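Local atomic coordinates of Dot/Icm T4SS effector (PDB entry 6VVE), a protein that acts as a Legionella pneumophila effector kinase, activated by host inositol hexakisphosphate and binding ADP and manganese. Residues A[164-169]-A[230-235]. Sequence-based numbering, arbitrary orientation.
Sequences EFVLAL and DQWLYV
Leu169 and Val166 from one helix meet Trp232 from another, and these three side chains carry most of a buried contact between helices that run nearly antiparallel, at 161°, with their axes 8.8 Å apart. The closest CA pair is Val166 and Trp232, 5.5 Å apart. Trp232 starts out toward the opposing helix, but its CG sits between the backbone N and the carbonyl carbon (chi1 63°), and the indole ends up leading away; its CB and the CE3 edge of the ring do the touching. Trp232 CB rests 3.7 Å from the carbonyl O of Val166, while Leu169 CG packs on the same CB at 4.1 Å. Val166 sends CG1 to the edge of the indole, close to the ring plane, where it lies 4.0 Å from Trp232 CE3. Leu169 has CG anti to its backbone N (chi1 179°). Of its two methyls, CD2 lies 3.9 Å from Trp232 CA, and CD1 is 3.6 Å from Gln231 OE1. One turn on, Val235 touches both Val166 and Leu169 with its methyl groups. No hydrogen bond crosses between the two segments; the contact is van der Waals packing, mostly between apolar groups, with some carbons resting on oxygens. The polar ends find other partners: Gln231 NE2 bonds to His179 O, and Trp232 NE1 to Ser269 OG. The pair joins helix 159-174 to the start of helix 231-239, consistent with the helical C-terminal lobe of a kinase fold, with the side chain of Gln231 about 13 Å from the bound ADP. Asn173, farther along helix 159-174, accepts a hydrogen bond from Trp232 N, Leu290 of helix 288-299 packs on Trp232, and Leu194 of strand 194-196 lies against Val235.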
loop_
_atom_site.group_PDB
_atom_site.type_symbol
_atom_site.label_atom_id
_atom_site.label_comp_id
_atom_site.label_asym_id
_atom_site.label_seq_id
_atom_site.Cartn_x
_atom_site.Cartn_y
_atom_site.Cartn_z
ATOM N N GLU A 164 8.019 -0.687 -11.501
ATOM C CA GLU A 164 8.440 -1.322 -10.259
ATOM C C GLU A 164 7.375 -1.176 -9.179
ATOM O O GLU A 164 7.139 -2.105 -8.395
ATOM C CB GLU A 164 9.769 -0.723 -9.794
ATOM C CG GLU A 164 10.386 -1.443 -8.607
ATOM C CD GLU A 164 11.707 -0.836 -8.171
ATOM O OE1 GLU A 164 12.168 0.127 -8.818
ATOM O OE2 GLU A 164 12.285 -1.324 -7.176
ATOM N N PHE A 165 6.707 -0.022 -9.122
ATOM C CA PHE A 165 5.637 0.135 -8.146
ATOM C C PHE A 165 4.472 -0.802 -8.444
ATOM O O PHE A 165 3.915 -1.422 -7.532
ATOM C CB PHE A 165 5.129 1.575 -8.123
ATOM C CG PHE A 165 3.867 1.741 -7.325
ATOM C CD1 PHE A 165 3.911 1.898 -5.952
ATOM C CD2 PHE A 165 2.622 1.696 -7.957
ATOM C CE1 PHE A 165 2.743 2.040 -5.219
ATOM C CE2 PHE A 165 1.459 1.824 -7.232
ATOM C CZ PHE A 165 1.513 1.999 -5.861
ATOM N N VAL A 166 4.094 -0.918 -9.718
ATOM C CA VAL A 166 2.959 -1.760 -10.095
ATOM C C VAL A 166 3.221 -3.212 -9.712
ATOM O O VAL A 166 2.345 -3.892 -9.159
ATOM C CB VAL A 166 2.658 -1.618 -11.596
ATOM C CG1 VAL A 166 1.795 -2.760 -12.078
ATOM C CG2 VAL A 166 1.978 -0.280 -11.861
ATOM N N LEU A 167 4.423 -3.716 -10.016
ATOM C CA LEU A 167 4.754 -5.096 -9.664
ATOM C C LEU A 167 4.769 -5.281 -8.149
ATOM O O LEU A 167 4.390 -6.339 -7.634
ATOM C CB LEU A 167 6.101 -5.482 -10.266
ATOM C CG LEU A 167 6.150 -5.554 -11.793
ATOM C CD1 LEU A 167 7.560 -5.825 -12.266
ATOM C CD2 LEU A 167 5.184 -6.596 -12.323
ATOM N N ALA A 168 5.212 -4.262 -7.414
ATOM C CA ALA A 168 5.132 -4.336 -5.955
ATOM C C ALA A 168 3.680 -4.373 -5.489
ATOM O O ALA A 168 3.328 -5.124 -4.567
ATOM C CB ALA A 168 5.868 -3.153 -5.326
ATOM N N LEU A 169 2.821 -3.556 -6.110
ATOM C CA LEU A 169 1.407 -3.570 -5.744
ATOM C C LEU A 169 0.761 -4.902 -6.108
ATOM O O LEU A 169 -0.117 -5.395 -5.380
ATOM C CB LEU A 169 0.682 -2.421 -6.425
ATOM C CG LEU A 169 -0.820 -2.297 -6.175
ATOM C CD1 LEU A 169 -1.100 -2.169 -4.688
ATOM C CD2 LEU A 169 -1.389 -1.098 -6.945
ATOM N N ASP A 230 -7.056 -7.244 -8.770
ATOM C CA ASP A 230 -6.608 -6.756 -10.068
ATOM C C ASP A 230 -6.259 -5.277 -10.034
ATOM O O ASP A 230 -6.056 -4.669 -11.087
ATOM C CB ASP A 230 -7.682 -7.012 -11.136
ATOM C CG ASP A 230 -7.924 -8.507 -11.368
ATOM O OD1 ASP A 230 -7.061 -9.322 -10.957
ATOM O OD2 ASP A 230 -8.973 -8.861 -11.954
ATOM N N GLN A 231 -6.196 -4.686 -8.843
ATOM C CA GLN A 231 -5.894 -3.266 -8.704
ATOM C C GLN A 231 -4.654 -2.884 -9.495
ATOM O O GLN A 231 -4.666 -1.912 -10.265
ATOM C CB GLN A 231 -5.709 -2.953 -7.214
ATOM C CG GLN A 231 -5.680 -1.505 -6.838
ATOM C CD GLN A 231 -5.650 -1.327 -5.333
ATOM O OE1 GLN A 231 -4.686 -1.712 -4.670
ATOM N NE2 GLN A 231 -6.720 -0.778 -4.787
ATOM N N TRP A 232 -3.570 -3.637 -9.305
ATOM C CA TRP A 232 -2.307 -3.338 -9.974
ATOM C C TRP A 232 -2.491 -3.194 -11.480
ATOM O O TRP A 232 -1.834 -2.360 -12.120
ATOM C CB TRP A 232 -1.298 -4.454 -9.680
ATOM C CG TRP A 232 -1.743 -5.771 -10.235
ATOM C CD1 TRP A 232 -2.568 -6.677 -9.632
ATOM C CD2 TRP A 232 -1.397 -6.326 -11.506
ATOM N NE1 TRP A 232 -2.761 -7.765 -10.458
ATOM C CE2 TRP A 232 -2.050 -7.569 -11.614
ATOM C CE3 TRP A 232 -0.612 -5.887 -12.572
ATOM C CZ2 TRP A 232 -1.921 -8.384 -12.736
ATOM C CZ3 TRP A 232 -0.482 -6.705 -13.691
ATOM C CH2 TRP A 232 -1.136 -7.932 -13.762
ATOM N N LEU A 233 -3.375 -4.004 -12.067
ATOM C CA LEU A 233 -3.572 -3.964 -13.512
ATOM C C LEU A 233 -4.255 -2.675 -13.939
ATOM O O LEU A 233 -3.919 -2.111 -14.996
ATOM C CB LEU A 233 -4.386 -5.175 -13.953
ATOM C CG LEU A 233 -4.630 -5.366 -15.446
ATOM C CD1 LEU A 233 -3.335 -5.678 -16.167
ATOM C CD2 LEU A 233 -5.664 -6.477 -15.675
ATOM N N TYR A 234 -5.215 -2.194 -13.137
ATOM C CA TYR A 234 -5.918 -0.963 -13.490
ATOM C C TYR A 234 -4.961 0.226 -13.510
ATOM O O TYR A 234 -5.012 1.066 -14.419
ATOM C CB TYR A 234 -7.046 -0.682 -12.499
ATOM C CG TYR A 234 -8.002 -1.827 -12.241
ATOM C CD1 TYR A 234 -8.133 -2.881 -13.140
ATOM C CD2 TYR A 234 -8.804 -1.833 -11.105
ATOM C CE1 TYR A 234 -9.002 -3.922 -12.896
ATOM C CE2 TYR A 234 -9.695 -2.863 -10.859
ATOM C CZ TYR A 234 -9.779 -3.911 -11.747
ATOM O OH TYR A 234 -10.654 -4.933 -11.481
ATOM N N VAL A 235 -4.083 0.313 -12.506
ATOM C CA VAL A 235 -3.127 1.414 -12.443
ATOM C C VAL A 235 -2.228 1.404 -13.674
ATOM O O VAL A 235 -2.037 2.433 -14.341
ATOM C CB VAL A 235 -2.305 1.337 -11.143
ATOM C CG1 VAL A 235 -1.249 2.427 -11.118
ATOM C CG2 VAL A 235 -3.215 1.437 -9.923
#